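Local structure of Baccell_00875 (Bacteroides cellulosilyticus DSM 14838, 5NO8) at residues 585-597 / 605-617. The protein is a polysaccharide lyase that probably removes the rhamnose caps of complex arabinogalactan proteins by cleaving the link between L-rhamnose and glucuronic acid. Sequence-based numbering, arbitrary orientation.
Sequences YHLNEVAIRHWDG and LFGDTFPHYWSTI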
ATOM      1  N   TYR A 585       1.631 -11.377   1.022  1.00 11.85           N
ATOM      2  CA  TYR A 585       1.158 -10.925  -0.281  1.00 11.73           C
ATOM      3  C   TYR A 585       0.469  -9.553  -0.199  1.00 11.93           C
ATOM      4  O   TYR A 585       0.461  -8.820  -1.158  1.00 12.25           O
ATOM      5  CB  TYR A 585       0.274 -11.958  -0.970  1.00 12.23           C
ATOM      6  CG  TYR A 585      -1.023 -12.263  -0.256  1.00 12.66           C
ATOM      7  CD1 TYR A 585      -1.082 -13.253   0.714  1.00 13.19           C
ATOM      8  CD2 TYR A 585      -2.179 -11.517  -0.509  1.00 13.44           C
ATOM      9  CE1 TYR A 585      -2.264 -13.522   1.406  1.00 13.63           C
ATOM     10  CE2 TYR A 585      -3.368 -11.798   0.137  1.00 13.72           C
ATOM     11  CZ  TYR A 585      -3.406 -12.820   1.078  1.00 14.24           C
ATOM     12  OH  TYR A 585      -4.581 -13.084   1.733  1.00 15.36           O
ATOM     13  N   HIS A 586      -0.062  -9.184   0.960  1.00 11.62           N
ATOM     14  CA  HIS A 586      -0.672  -7.871   1.116  1.00 12.01           C
ATOM     15  C   HIS A 586       0.342  -6.732   1.065  1.00 12.14           C
ATOM     16  O   HIS A 586      -0.029  -5.592   0.723  1.00 12.26           O
ATOM     17  CB  HIS A 586      -1.413  -7.785   2.457  1.00 12.85           C
ATOM     18  CG  HIS A 586      -2.684  -8.563   2.492  1.00 13.43           C
ATOM     19  ND1 HIS A 586      -2.802  -9.763   3.158  1.00 16.75           N
ATOM     20  CD2 HIS A 586      -3.888  -8.316   1.946  1.00 14.00           C
ATOM     21  CE1 HIS A 586      -4.039 -10.217   3.031  1.00 14.42           C
ATOM     22  NE2 HIS A 586      -4.719  -9.359   2.296  1.00 16.06           N
ATOM     23  N   LEU A 587       1.572  -7.020   1.480  1.00 12.06           N
ATOM     24  CA  LEU A 587       2.585  -6.002   1.778  1.00 11.91           C
ATOM     25  C   LEU A 587       3.844  -6.054   0.957  1.00 12.00           C
ATOM     26  O   LEU A 587       4.524  -5.034   0.851  1.00 12.30           O
ATOM     27  CB  LEU A 587       3.024  -6.091   3.249  1.00 12.18           C
ATOM     28  CG  LEU A 587       1.939  -6.111   4.304  1.00 12.09           C
ATOM     29  CD1 LEU A 587       2.536  -6.328   5.690  1.00 12.19           C
ATOM     30  CD2 LEU A 587       1.131  -4.843   4.242  1.00 12.96           C
ATOM     31  N   ASN A 588       4.190  -7.207   0.386  1.00 12.52           N
ATOM     32  CA  ASN A 588       5.537  -7.404  -0.138  1.00 13.29           C
ATOM     33  C   ASN A 588       5.709  -6.627  -1.447  1.00 13.44           C
ATOM     34  O   ASN A 588       5.082  -6.930  -2.447  1.00 13.26           O
ATOM     35  CB  ASN A 588       5.851  -8.885  -0.345  1.00 12.98           C
ATOM     36  CG  ASN A 588       7.323  -9.125  -0.534  1.00 14.17           C
ATOM     37  OD1 ASN A 588       8.108  -9.242   0.437  1.00 16.91           O
ATOM     38  ND2 ASN A 588       7.721  -9.192  -1.759  1.00 12.92           N
ATOM     39  N   GLU A 589       6.532  -5.591  -1.400  1.00 12.92           N
ATOM     40  CA  GLU A 589       6.679  -4.649  -2.508  1.00 14.76           C
ATOM     41  C   GLU A 589       5.368  -3.952  -2.890  1.00 14.14           C
ATOM     42  O   GLU A 589       5.144  -3.619  -4.036  1.00 14.69           O
ATOM     43  CB  GLU A 589       7.352  -5.307  -3.710  1.00 16.61           C
ATOM     44  CG  GLU A 589       8.715  -5.894  -3.410  1.00 18.43           C
ATOM     45  CD  GLU A 589       9.577  -5.976  -4.672  1.00 21.51           C
ATOM     46  OE1 GLU A 589       9.501  -7.039  -5.330  1.00 22.01           O
ATOM     47  OE2 GLU A 589      10.290  -4.978  -4.997  1.00 21.66           O
ATOM     48  N   VAL A 590       4.517  -3.703  -1.905  1.00 13.06           N
ATOM     49  CA  VAL A 590       3.247  -3.036  -2.105  1.00 13.51           C
ATOM     50  C   VAL A 590       3.295  -1.670  -1.433  1.00 13.86           C
ATOM     51  O   VAL A 590       3.379  -1.546  -0.210  1.00 14.52           O
ATOM     52  CB  VAL A 590       2.096  -3.864  -1.508  1.00 13.07           C
ATOM     53  CG1 VAL A 590       0.764  -3.146  -1.639  1.00 13.27           C
ATOM     54  CG2 VAL A 590       2.019  -5.254  -2.175  1.00 13.70           C
ATOM     55  N   ALA A 591       3.140  -0.628  -2.232  1.00 14.16           N
ATOM     56  CA  ALA A 591       3.249   0.717  -1.710  1.00 13.75           C
ATOM     57  C   ALA A 591       2.240   1.051  -0.612  1.00 14.18           C
ATOM     58  O   ALA A 591       1.041   0.726  -0.706  1.00 13.47           O
ATOM     59  CB  ALA A 591       3.094   1.699  -2.843  1.00 14.30           C
ATOM     60  N   ILE A 592       2.722   1.801   0.377  1.00 14.13           N
ATOM     61  CA  ILE A 592       1.860   2.366   1.375  1.00 15.54           C
ATOM     62  C   ILE A 592       0.867   3.299   0.697  1.00 14.88           C
ATOM     63  O   ILE A 592       1.254   4.234   0.004  1.00 14.47           O
ATOM     64  CB  ILE A 592       2.632   3.174   2.425  1.00 16.23           C
ATOM     65  CG1 ILE A 592       3.574   2.270   3.238  1.00 16.29           C
ATOM     66  CG2 ILE A 592       1.642   3.897   3.356  1.00 16.08           C
ATOM     67  CD1 ILE A 592       4.627   3.051   3.995  1.00 17.60           C
ATOM     68  N   ARG A 593      -0.404   2.983   0.873  1.00 14.45           N
ATOM     69  CA  ARG A 593      -1.542   3.800   0.463  1.00 15.03           C
ATOM     70  C   ARG A 593      -2.587   3.603   1.554  1.00 15.93           C
ATOM     71  O   ARG A 593      -2.682   2.524   2.149  1.00 16.30           O
ATOM     72  CB  ARG A 593      -2.074   3.373  -0.906  1.00 15.21           C
ATOM     73  CG  ARG A 593      -1.012   3.373  -2.002  1.00 16.23           C
ATOM     74  CD  ARG A 593      -1.533   3.014  -3.405  1.00 17.12           C
ATOM     75  NE  ARG A 593      -2.674   3.845  -3.759  1.00 18.51           N
ATOM     76  CZ  ARG A 593      -2.598   5.108  -4.196  1.00 17.39           C
ATOM     77  NH1 ARG A 593      -1.431   5.684  -4.434  1.00 18.23           N
ATOM     78  NH2 ARG A 593      -3.703   5.789  -4.402  1.00 17.54           N
ATOM     79  N   HIS A 594      -3.342   4.636   1.872  1.00 15.51           N
ATOM     80  CA  HIS A 594      -4.178   4.597   3.083  1.00 16.11           C
ATOM     81  C   HIS A 594      -5.418   5.493   3.074  1.00 16.25           C
ATOM     82  O   HIS A 594      -5.949   5.850   4.126  1.00 16.23           O
ATOM     83  CB  HIS A 594      -3.321   4.836   4.330  1.00 16.62           C
ATOM     84  CG  HIS A 594      -2.592   6.149   4.341  1.00 16.21           C
ATOM     85  ND1 HIS A 594      -3.241   7.373   4.395  1.00 16.46           N
ATOM     86  CD2 HIS A 594      -1.273   6.423   4.303  1.00 16.59           C
ATOM     87  CE1 HIS A 594      -2.338   8.335   4.396  1.00 15.86           C
ATOM     88  NE2 HIS A 594      -1.137   7.789   4.374  1.00 16.03           N
ATOM     89  N   TRP A 595      -5.952   5.771   1.893  1.00 17.04           N
ATOM     90  CA  TRP A 595      -7.156   6.619   1.776  1.00 17.30           C
ATOM     91  C   TRP A 595      -8.243   6.154   0.801  1.00 18.50           C
ATOM     92  O   TRP A 595      -9.372   6.644   0.868  1.00 17.83           O
ATOM     93  CB  TRP A 595      -6.709   8.049   1.415  1.00 17.32           C
ATOM     94  CG  TRP A 595      -5.900   8.071   0.196  1.00 17.08           C
ATOM     95  CD1 TRP A 595      -6.346   8.170  -1.090  1.00 17.57           C
ATOM     96  CD2 TRP A 595      -4.489   7.946   0.127  1.00 17.62           C
ATOM     97  NE1 TRP A 595      -5.283   8.118  -1.954  1.00 17.90           N
ATOM     98  CE2 TRP A 595      -4.134   7.955  -1.230  1.00 17.79           C
ATOM     99  CE3 TRP A 595      -3.489   7.819   1.083  1.00 16.99           C
ATOM    100  CZ2 TRP A 595      -2.819   7.852  -1.646  1.00 16.97           C
ATOM    101  CZ3 TRP A 595      -2.192   7.702   0.671  1.00 17.37           C
ATOM    102  CH2 TRP A 595      -1.865   7.710  -0.684  1.00 17.29           C
ATOM    103  N   ASP A 596      -7.953   5.199  -0.079  1.00 18.80           N
ATOM    104  CA  ASP A 596      -8.902   4.896  -1.152  1.00 19.23           C
ATOM    105  C   ASP A 596     -10.148   4.167  -0.694  1.00 19.30           C
ATOM    106  O   ASP A 596     -11.169   4.235  -1.374  1.00 19.99           O
ATOM    107  CB  ASP A 596      -8.208   4.148  -2.297  1.00 19.70           C
ATOM    108  CG  ASP A 596      -7.249   5.032  -3.043  1.00 20.42           C
ATOM    109  OD1 ASP A 596      -7.762   5.975  -3.688  1.00 21.70           O
ATOM    110  OD2 ASP A 596      -6.006   4.829  -2.957  1.00 21.50           O
ATOM    111  N   GLY A 597     -10.082   3.470   0.442  1.00 18.28           N
ATOM    112  CA  GLY A 597     -11.273   2.885   1.034  1.00 18.67           C
ATOM    113  C   GLY A 597     -12.354   3.900   1.344  1.00 19.76           C
ATOM    114  O   GLY A 597     -13.545   3.584   1.286  1.00 20.00           O
ATOM    115  N   LEU A 605     -14.006   3.696   4.655  1.00 23.01           N
ATOM    116  CA  LEU A 605     -12.992   3.710   5.723  1.00 23.01           C
ATOM    117  C   LEU A 605     -11.659   4.254   5.233  1.00 21.73           C
ATOM    118  O   LEU A 605     -11.007   3.631   4.383  1.00 21.92           O
ATOM    119  CB  LEU A 605     -12.755   2.299   6.258  1.00 25.06           C
ATOM    120  CG  LEU A 605     -13.408   1.830   7.541  1.00 29.66           C
ATOM    121  CD1 LEU A 605     -12.877   0.441   7.886  1.00 27.94           C
ATOM    122  CD2 LEU A 605     -13.101   2.783   8.683  1.00 29.79           C
ATOM    123  N   PHE A 606     -11.223   5.387   5.782  1.00 19.43           N
ATOM    124  CA  PHE A 606      -9.827   5.766   5.697  1.00 19.59           C
ATOM    125  C   PHE A 606      -9.011   4.680   6.393  1.00 18.21           C
ATOM    126  O   PHE A 606      -9.522   3.956   7.239  1.00 19.82           O
ATOM    127  CB  PHE A 606      -9.548   7.098   6.400  1.00 20.43           C
ATOM    128  CG  PHE A 606      -9.954   8.303   5.613  1.00 20.17           C
ATOM    129  CD1 PHE A 606      -9.198   8.715   4.541  1.00 21.10           C
ATOM    130  CD2 PHE A 606     -11.101   9.027   5.955  1.00 21.82           C
ATOM    131  CE1 PHE A 606      -9.557   9.837   3.799  1.00 21.75           C
ATOM    132  CE2 PHE A 606     -11.461  10.154   5.234  1.00 22.07           C
ATOM    133  CZ  PHE A 606     -10.690  10.555   4.146  1.00 21.28           C
ATOM    134  N   GLY A 607      -7.752   4.588   6.028  1.00 16.99           N
ATOM    135  CA  GLY A 607      -6.813   3.669   6.644  1.00 15.85           C
ATOM    136  C   GLY A 607      -6.081   2.817   5.631  1.00 15.84           C
ATOM    137  O   GLY A 607      -6.461   2.759   4.444  1.00 15.87           O
ATOM    138  N   ASP A 608      -5.048   2.127   6.100  1.00 14.87           N
ATOM    139  CA  ASP A 608      -4.111   1.404   5.220  1.00 14.77           C
ATOM    140  C   ASP A 608      -4.836   0.407   4.329  1.00 14.52           C
ATOM    141  O   ASP A 608      -5.568  -0.434   4.831  1.00 13.75           O
ATOM    142  CB  ASP A 608      -3.079   0.611   6.009  1.00 14.68           C
ATOM    143  CG  ASP A 608      -2.157   1.483   6.861  1.00 15.27           C
ATOM    144  OD1 ASP A 608      -2.243   2.714   6.781  1.00 16.56           O
ATOM    145  OD2 ASP A 608      -1.365   0.897   7.610  1.00 14.21           O
ATOM    146  N   THR A 609      -4.629   0.530   3.021  1.00 12.85           N
ATOM    147  CA  THR A 609      -5.202  -0.361   2.027  1.00 13.59           C
ATOM    148  C   THR A 609      -3.994  -1.104   1.479  1.00 13.37           C
ATOM    149  O   THR A 609      -3.093  -0.497   0.866  1.00 14.22           O
ATOM    150  CB  THR A 609      -5.853   0.447   0.880  1.00 13.97           C
ATOM    151  OG1 THR A 609      -4.883   1.395   0.399  1.00 15.47           O
ATOM    152  CG2 THR A 609      -7.014   1.180   1.366  1.00 14.40           C
ATOM    153  N   PHE A 610      -3.923  -2.401   1.753  1.00 13.10           N
ATOM    154  CA  PHE A 610      -2.809  -3.216   1.333  1.00 12.80           C
ATOM    155  C   PHE A 610      -3.333  -4.541   0.786  1.00 13.77           C
ATOM    156  O   PHE A 610      -3.712  -5.397   1.575  1.00 13.61           O
ATOM    157  CB  PHE A 610      -1.912  -3.532   2.510  1.00 12.38           C
ATOM    158  CG  PHE A 610      -0.958  -2.452   2.904  1.00 12.70           C
ATOM    159  CD1 PHE A 610       0.081  -2.065   2.065  1.00 12.93           C
ATOM    160  CD2 PHE A 610      -0.981  -1.938   4.201  1.00 12.78           C
ATOM    161  CE1 PHE A 610       1.034  -1.149   2.481  1.00 13.39           C
ATOM    162  CE2 PHE A 610      -0.056  -0.998   4.607  1.00 13.31           C
ATOM    163  CZ  PHE A 610       0.955  -0.601   3.757  1.00 12.87           C
ATOM    164  N   PRO A 611      -3.372  -4.746  -0.529  1.00 14.57           N
ATOM    165  CA  PRO A 611      -2.961  -3.809  -1.548  1.00 15.18           C
ATOM    166  C   PRO A 611      -4.080  -2.904  -1.963  1.00 15.90           C
ATOM    167  O   PRO A 611      -5.271  -3.201  -1.745  1.00 18.26           O
ATOM    168  CB  PRO A 611      -2.532  -4.730  -2.694  1.00 16.98           C
ATOM    169  CG  PRO A 611      -3.423  -5.908  -2.564  1.00 15.92           C
ATOM    170  CD  PRO A 611      -3.788  -6.036  -1.111  1.00 16.84           C
ATOM    171  N   HIS A 612      -3.680  -1.731  -2.454  1.00 15.78           N
ATOM    172  CA  HIS A 612      -4.518  -0.945  -3.282  1.00 14.75           C
ATOM    173  C   HIS A 612      -3.924  -1.031  -4.674  1.00 13.88           C
ATOM    174  O   HIS A 612      -2.736  -0.948  -4.853  1.00 14.55           O
ATOM    175  CB  HIS A 612      -4.557   0.497  -2.836  1.00 15.10           C
ATOM    176  CG  HIS A 612      -5.458   1.328  -3.671  1.00 15.86           C
ATOM    177  ND1 HIS A 612      -4.993   2.112  -4.699  1.00 15.67           N
ATOM    178  CD2 HIS A 612      -6.808   1.419  -3.702  1.00 16.58           C
ATOM    179  CE1 HIS A 612      -6.021   2.703  -5.284  1.00 16.10           C
ATOM    180  NE2 HIS A 612      -7.129   2.302  -4.690  1.00 16.72           N
ATOM    181  N   TYR A 613      -4.786  -1.109  -5.665  1.00 14.48           N
ATOM    182  CA  TYR A 613      -4.361  -1.382  -7.047  1.00 15.30           C
ATOM    183  C   TYR A 613      -3.364  -0.386  -7.648  1.00 15.22           C
ATOM    184  O   TYR A 613      -2.581  -0.766  -8.515  1.00 14.75           O
ATOM    185  CB  TYR A 613      -5.574  -1.514  -7.950  1.00 15.28           C
ATOM    186  CG  TYR A 613      -6.237  -0.214  -8.264  1.00 16.48           C
ATOM    187  CD1 TYR A 613      -5.834   0.520  -9.367  1.00 17.13           C
ATOM    188  CD2 TYR A 613      -7.274   0.270  -7.502  1.00 17.13           C
ATOM    189  CE1 TYR A 613      -6.445   1.692  -9.706  1.00 18.29           C
ATOM    190  CE2 TYR A 613      -7.890   1.469  -7.831  1.00 18.35           C
ATOM    191  CZ  TYR A 613      -7.440   2.182  -8.927  1.00 18.16           C
ATOM    192  OH  TYR A 613      -8.024   3.365  -9.322  1.00 20.67           O
ATOM    193  N   TRP A 614      -3.354   0.889  -7.215  1.00 14.96           N
ATOM    194  CA  TRP A 614      -2.310   1.779  -7.763  1.00 15.04           C
ATOM    195  C   TRP A 614      -0.890   1.405  -7.334  1.00 13.91           C
ATOM    196  O   TRP A 614       0.082   1.853  -7.947  1.00 14.28           O
ATOM    197  CB  TRP A 614      -2.570   3.251  -7.512  1.00 15.75           C
ATOM    198  CG  TRP A 614      -3.654   3.905  -8.295  1.00 16.50           C
ATOM    199  CD1 TRP A 614      -4.546   4.767  -7.792  1.00 17.74           C
ATOM    200  CD2 TRP A 614      -3.945   3.823  -9.715  1.00 16.86           C
ATOM    201  NE1 TRP A 614      -5.387   5.221  -8.763  1.00 18.49           N
ATOM    202  CE2 TRP A 614      -5.039   4.657  -9.955  1.00 18.21           C
ATOM    203  CE3 TRP A 614      -3.415   3.091 -10.785  1.00 18.16           C
ATOM    204  CZ2 TRP A 614      -5.620   4.798 -11.230  1.00 18.25           C
ATOM    205  CZ3 TRP A 614      -3.990   3.226 -12.037  1.00 18.09           C
ATOM    206  CH2 TRP A 614      -5.057   4.074 -12.251  1.00 18.10           C
ATOM    207  N   SER A 615      -0.732   0.530  -6.337  1.00 13.59           N
ATOM    208  CA  SER A 615       0.572  -0.059  -6.068  1.00 13.49           C
ATOM    209  C   SER A 615       1.183  -0.702  -7.322  1.00 14.21           C
ATOM    210  O   SER A 615       2.388  -0.825  -7.415  1.00 13.87           O
ATOM    211  CB  SER A 615       0.527  -1.125  -4.960  1.00 14.25           C
ATOM    212  OG  SER A 615      -0.269  -2.274  -5.323  1.00 13.75           O
ATOM    213  N   THR A 616       0.346  -1.124  -8.265  1.00 13.75           N
ATOM    214  CA  THR A 616       0.862  -1.743  -9.497  1.00 14.64           C
ATOM    215  C   THR A 616       1.555  -0.761 -10.420  1.00 15.33           C
ATOM    216  O   THR A 616       2.302  -1.183 -11.272  1.00 15.34           O
ATOM    217  CB  THR A 616      -0.219  -2.517 -10.280  1.00 14.24           C
ATOM    218  OG1 THR A 616      -1.251  -1.655 -10.737  1.00 13.66           O
ATOM    219  CG2 THR A 616      -0.842  -3.617  -9.395  1.00 14.26           C
ATOM    220  N   ILE A 617       1.371   0.548 -10.222  1.00 14.31           N
ATOM    221  CA  ILE A 617       2.120   1.499 -11.042  1.00 15.70           C
ATOM    222  C   ILE A 617       3.610   1.317 -10.780  1.00 15.56           C
ATOM    223  O   ILE A 617       4.423   1.418 -11.689  1.00 15.74           O
ATOM    224  CB  ILE A 617       1.752   2.976 -10.745  1.00 16.10           C
ATOM    225  CG1 ILE A 617       0.265   3.245 -10.904  1.00 17.62           C
ATOM    226  CG2 ILE A 617       2.510   3.887 -11.718  1.00 16.65           C
ATOM    227  CD1 ILE A 617      -0.152   4.538 -10.245  1.00 19.92           C
TER
HETATM  228  O   HOH W   1       4.006  -1.183  -5.049  1.00 14.68           O
HETATM  229  O   HOH W   2      -1.345  -0.422  -1.427  1.00 14.25           O
HETATM  230  O   HOH W   3      -5.450   3.985  -0.481  1.00 17.04           O
HETATM  231  O   HOH W   4      -8.438   4.708  -6.291  1.00 25.26           O
HETATM  232  O   HOH W   5      -8.604   3.876   2.902  1.00 16.28           O
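H594 O is held by two donors, G607 N, which reaches it at 2.9 Å from above the carbonyl plane, and R205 NH1. The backbones are tied again by T609 N donating to R593 O at 2.9 Å, nearly straight at 171°. Within 585-597, R593 NH2 donates to the syn lone pair of D596 OD2 at 2.9 Å in a salt bridge, and water 3, also bound to T609 OG1, donates to OD2 at 2.7 Å. The same carboxylate lies flat over the H612 ring, the planes 13° apart, with OD2 3.2 Å from H612 CE1; this is a stack, the ring nitrogens being badly angled for a bond. H612 CG stands anti to the backbone N (chi1 -179°), which puts the ring under the D596 carboxylate, with ND1 3.0 Å from R593 NE. A bend at chi3 turns the R593 guanidinium between the W595 ring, CZ2 over one face, and W614 CB over the other, the W614 ring edge-on to NH2; NH1 forms a salt bridge with E541. A leucine in place of R593 would probably leave D596 and E541 without their cationic mate and open a gap between W595 and W614. Water 2 adds a bridge, donating to A591 O and T609 O and accepting from H612 N. Farther along, L587 CD2 sits over the F610 face in a CH-pi contact, 3.6 Å from the ring centroid, while V590 CG1 meets that ring's edge and P611, which follows a cis peptide bond. A glycerol, probably from the crystallisation liquor, binds D596, W595 and R593 and may mark a pocket. The two loops lie near the centre of the folded chain, I592 packing on strand 163-168, and I617 and T616 of helix 615-629 on helices 542-559 and 682-692.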